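Long-range contact in enterotoxin type A (Staphylococcus aureus, PDB 1DYQ), which acts as a superantigen that binds MHC class II and T-cell receptor molecules, activating the host immune system and causing staphylococcal food poisoning: residues 88-94 / 106-112. The protein carries 3 engineered substitutions. Residues are numbered along the deposited sequence; the frame is centred on the assembly and turned at random.
Sequences LYGAYAG and ACMYGGV. Engineered in segment 88-94: Ala-93 (natural residue Tyr).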
ATOM      1  N   LEU A  88       5.043 -11.166  -4.256  1.00 13.25           N
ATOM      2  CA  LEU A  88       3.957 -10.196  -4.376  1.00 12.70           C
ATOM      3  C   LEU A  88       3.402  -9.843  -2.986  1.00 11.91           C
ATOM      4  O   LEU A  88       3.241 -10.678  -2.132  1.00 11.65           O
ATOM      5  CB  LEU A  88       2.791 -10.794  -5.193  1.00 13.66           C
ATOM      6  CG  LEU A  88       3.223 -11.330  -6.590  1.00 15.38           C
ATOM      7  CD1 LEU A  88       1.950 -11.968  -7.219  1.00 18.58           C
ATOM      8  CD2 LEU A  88       3.737 -10.232  -7.450  1.00 18.87           C
ATOM      9  N   TYR A  89       3.090  -8.546  -2.841  1.00 10.47           N
ATOM     10  CA  TYR A  89       2.387  -8.099  -1.632  1.00 10.59           C
ATOM     11  C   TYR A  89       1.649  -6.795  -1.977  1.00 10.38           C
ATOM     12  O   TYR A  89       2.251  -5.751  -2.140  1.00 11.47           O
ATOM     13  CB  TYR A  89       3.340  -7.834  -0.449  1.00 12.30           C
ATOM     14  CG  TYR A  89       2.613  -7.641   0.878  1.00 12.74           C
ATOM     15  CD1 TYR A  89       1.734  -6.578   1.082  1.00 13.21           C
ATOM     16  CD2 TYR A  89       2.843  -8.507   1.929  1.00 13.21           C
ATOM     17  CE1 TYR A  89       1.050  -6.424   2.282  1.00 13.35           C
ATOM     18  CE2 TYR A  89       2.175  -8.363   3.137  1.00 15.54           C
ATOM     19  CZ  TYR A  89       1.317  -7.311   3.314  1.00 13.84           C
ATOM     20  OH  TYR A  89       0.630  -7.175   4.506  1.00 15.81           O
ATOM     21  N   GLY A  90       0.350  -6.937  -2.285  1.00 10.90           N
ATOM     22  CA  GLY A  90      -0.396  -5.736  -2.696  1.00 12.74           C
ATOM     23  C   GLY A  90      -1.895  -6.002  -2.658  1.00 11.58           C
ATOM     24  O   GLY A  90      -2.319  -7.159  -2.623  1.00 12.84           O
ATOM     25  N   ALA A  91      -2.671  -4.935  -2.693  1.00 11.40           N
ATOM     26  CA  ALA A  91      -4.131  -5.082  -2.624  1.00 11.40           C
ATOM     27  C   ALA A  91      -4.653  -5.105  -4.077  1.00  9.42           C
ATOM     28  O   ALA A  91      -4.388  -4.189  -4.833  1.00 12.05           O
ATOM     29  CB  ALA A  91      -4.706  -3.813  -1.947  1.00 12.13           C
ATOM     30  N   TYR A  92      -5.516  -6.087  -4.337  1.00 10.49           N
ATOM     31  CA  TYR A  92      -6.048  -6.195  -5.716  1.00 10.68           C
ATOM     32  C   TYR A  92      -7.549  -6.006  -5.734  1.00 10.48           C
ATOM     33  O   TYR A  92      -8.245  -6.207  -4.754  1.00 10.74           O
ATOM     34  CB  TYR A  92      -5.690  -7.579  -6.293  1.00 11.69           C
ATOM     35  CG  TYR A  92      -6.296  -8.762  -5.580  1.00 10.69           C
ATOM     36  CD1 TYR A  92      -7.621  -9.138  -5.771  1.00 10.49           C
ATOM     37  CD2 TYR A  92      -5.560  -9.485  -4.634  1.00 12.29           C
ATOM     38  CE1 TYR A  92      -8.192 -10.169  -5.078  1.00 11.50           C
ATOM     39  CE2 TYR A  92      -6.124 -10.547  -3.945  1.00 13.24           C
ATOM     40  CZ  TYR A  92      -7.442 -10.895  -4.170  1.00 12.40           C
ATOM     41  OH  TYR A  92      -7.999 -11.933  -3.476  1.00 14.14           O
ATOM     42  N   ALA A  93      -8.054  -5.647  -6.931  1.00 10.48           N
ATOM     43  CA  ALA A  93      -9.524  -5.580  -7.102  1.00  9.37           C
ATOM     44  C   ALA A  93      -9.793  -5.379  -8.605  1.00  8.29           C
ATOM     45  O   ALA A  93      -9.032  -4.756  -9.288  1.00 10.48           O
ATOM     46  CB  ALA A  93     -10.076  -4.335  -6.379  1.00  9.58           C
ATOM     47  N   GLY A  94     -10.983  -5.865  -9.031  1.00 10.32           N
ATOM     48  CA  GLY A  94     -11.386  -5.602 -10.406  1.00 10.86           C
ATOM     49  C   GLY A  94     -11.545  -4.106 -10.667  1.00 11.59           C
ATOM     50  O   GLY A  94     -11.319  -3.621 -11.743  1.00 13.11           O
ATOM     51  N   ALA A 106      -8.305  -9.475 -11.952  1.00 15.68           N
ATOM     52  CA  ALA A 106      -8.236  -8.444 -10.885  1.00 13.50           C
ATOM     53  C   ALA A 106      -6.956  -7.658 -11.022  1.00 11.92           C
ATOM     54  O   ALA A 106      -5.965  -8.235 -11.514  1.00 12.32           O
ATOM     55  CB  ALA A 106      -8.232  -9.110  -9.503  1.00 14.04           C
ATOM     56  N   CYS A 107      -6.875  -6.378 -10.678  1.00 10.62           N
ATOM     57  CA  CYS A 107      -5.674  -5.610 -10.882  1.00 10.86           C
ATOM     58  C   CYS A 107      -5.064  -5.122  -9.555  1.00 10.85           C
ATOM     59  O   CYS A 107      -5.766  -4.845  -8.588  1.00 10.20           O
ATOM     60  CB  CYS A 107      -5.951  -4.382 -11.776  1.00 11.92           C
ATOM     61  SG  CYS A 107      -6.410  -4.908 -13.487  1.00 17.09           S
ATOM     62  N   MET A 108      -3.752  -5.095  -9.548  1.00 12.54           N
ATOM     63  CA  MET A 108      -2.986  -4.533  -8.406  1.00 13.80           C
ATOM     64  C   MET A 108      -2.008  -3.530  -8.962  1.00 12.25           C
ATOM     65  O   MET A 108      -1.495  -3.707 -10.103  1.00 11.33           O
ATOM     66  CB  MET A 108      -2.282  -5.685  -7.732  1.00 16.28           C
ATOM     67  CG  MET A 108      -1.070  -5.458  -6.907  1.00 21.42           C
ATOM     68  SD  MET A 108      -0.735  -6.988  -5.956  1.00 17.73           S
ATOM     69  CE  MET A 108       0.729  -7.550  -6.768  1.00 15.24           C
ATOM     70  N   TYR A 109      -1.691  -2.467  -8.242  1.00 10.02           N
ATOM     71  CA  TYR A 109      -0.727  -1.483  -8.630  1.00 10.38           C
ATOM     72  C   TYR A 109       0.630  -1.755  -7.968  1.00  9.90           C
ATOM     73  O   TYR A 109       0.678  -1.767  -6.727  1.00 11.08           O
ATOM     74  CB  TYR A 109      -1.185  -0.088  -8.225  1.00 12.13           C
ATOM     75  CG  TYR A 109      -2.395   0.470  -8.926  1.00 11.61           C
ATOM     76  CD1 TYR A 109      -2.294   0.895 -10.250  1.00 13.53           C
ATOM     77  CD2 TYR A 109      -3.568   0.700  -8.226  1.00 13.65           C
ATOM     78  CE1 TYR A 109      -3.394   1.489 -10.871  1.00 14.17           C
ATOM     79  CE2 TYR A 109      -4.651   1.303  -8.835  1.00 12.30           C
ATOM     80  CZ  TYR A 109      -4.552   1.665 -10.157  1.00 14.95           C
ATOM     81  OH  TYR A 109      -5.626   2.329 -10.745  1.00 16.25           O
ATOM     82  N   GLY A 110       1.624  -2.114  -8.749  1.00  9.62           N
ATOM     83  CA  GLY A 110       2.925  -2.465  -8.111  1.00 11.35           C
ATOM     84  C   GLY A 110       2.815  -3.662  -7.213  1.00 10.85           C
ATOM     85  O   GLY A 110       2.105  -4.647  -7.483  1.00 11.36           O
ATOM     86  N   GLY A 111       3.514  -3.625  -6.058  1.00 11.19           N
ATOM     87  CA  GLY A 111       3.476  -4.718  -5.106  1.00 11.40           C
ATOM     88  C   GLY A 111       4.516  -5.801  -5.349  1.00 10.82           C
ATOM     89  O   GLY A 111       4.385  -6.864  -4.700  1.00 12.71           O
ATOM     90  N   VAL A 112       5.433  -5.619  -6.285  1.00 10.26           N
ATOM     91  CA  VAL A 112       6.336  -6.717  -6.659  1.00 11.44           C
ATOM     92  C   VAL A 112       7.765  -6.469  -6.202  1.00 12.01           C
ATOM     93  O   VAL A 112       8.292  -5.374  -6.335  1.00 12.92           O
ATOM     94  CB  VAL A 112       6.332  -6.823  -8.208  1.00 13.12           C
ATOM     95  CG1 VAL A 112       7.162  -8.012  -8.687  1.00 14.04           C
ATOM     96  CG2 VAL A 112       4.895  -6.970  -8.683  1.00 13.73           C
TER
HETATM   97  O   HOH W   1      -2.429  -2.231  -5.465  1.00 11.45           O
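Met-108 swings its CG away from the backbone N (chi1 157°) and then bends at chi3 (110°), which lays its thioether over the backbone of Gly-90, with Met-108 SD 3.5 Å from Gly-90 CA. Beyond the sulfur, Met-108 CE meets Leu-88 CD2 at 4.1 Å, the two side chains crossing at a slant. That same CD2 also touches Val-112 CG2, and here leucine and valine run alongside each other on one face of the sheet. At the other end, CG of Tyr-92 is held between its own backbone N and carbonyl carbon (chi1 63°), and ring atom CD1 comes to 3.8 Å from Ala-106 CB. Phe-59 meets that ring from beyond the contact. These are neighbouring antiparallel strands of the OB-fold domain, but their pairing is interrupted. Leu-88 and Val-112 form a non-hydrogen-bonded pair, flanked by the bond from Tyr-89 N to Gly-111 O (2.8 Å). Pairing resumes at Ala-93, an engineered residue, whose N donates to Cys-107 O while its O accepts from Cys-107 N (3.0 Å). Where the backbones part between these two places, a water bridges them, donating to Ala-91 O at 2.8 Å and accepting from Tyr-109 N. Gly-110 and Gly-111 both have positive phi, and they carry the chain round the break. Gln-96 NE2 adds hydrogen bonds to Ala-91 O and Cys-107 O, and Cys-107 is tied to Cys-97 by the disulfide.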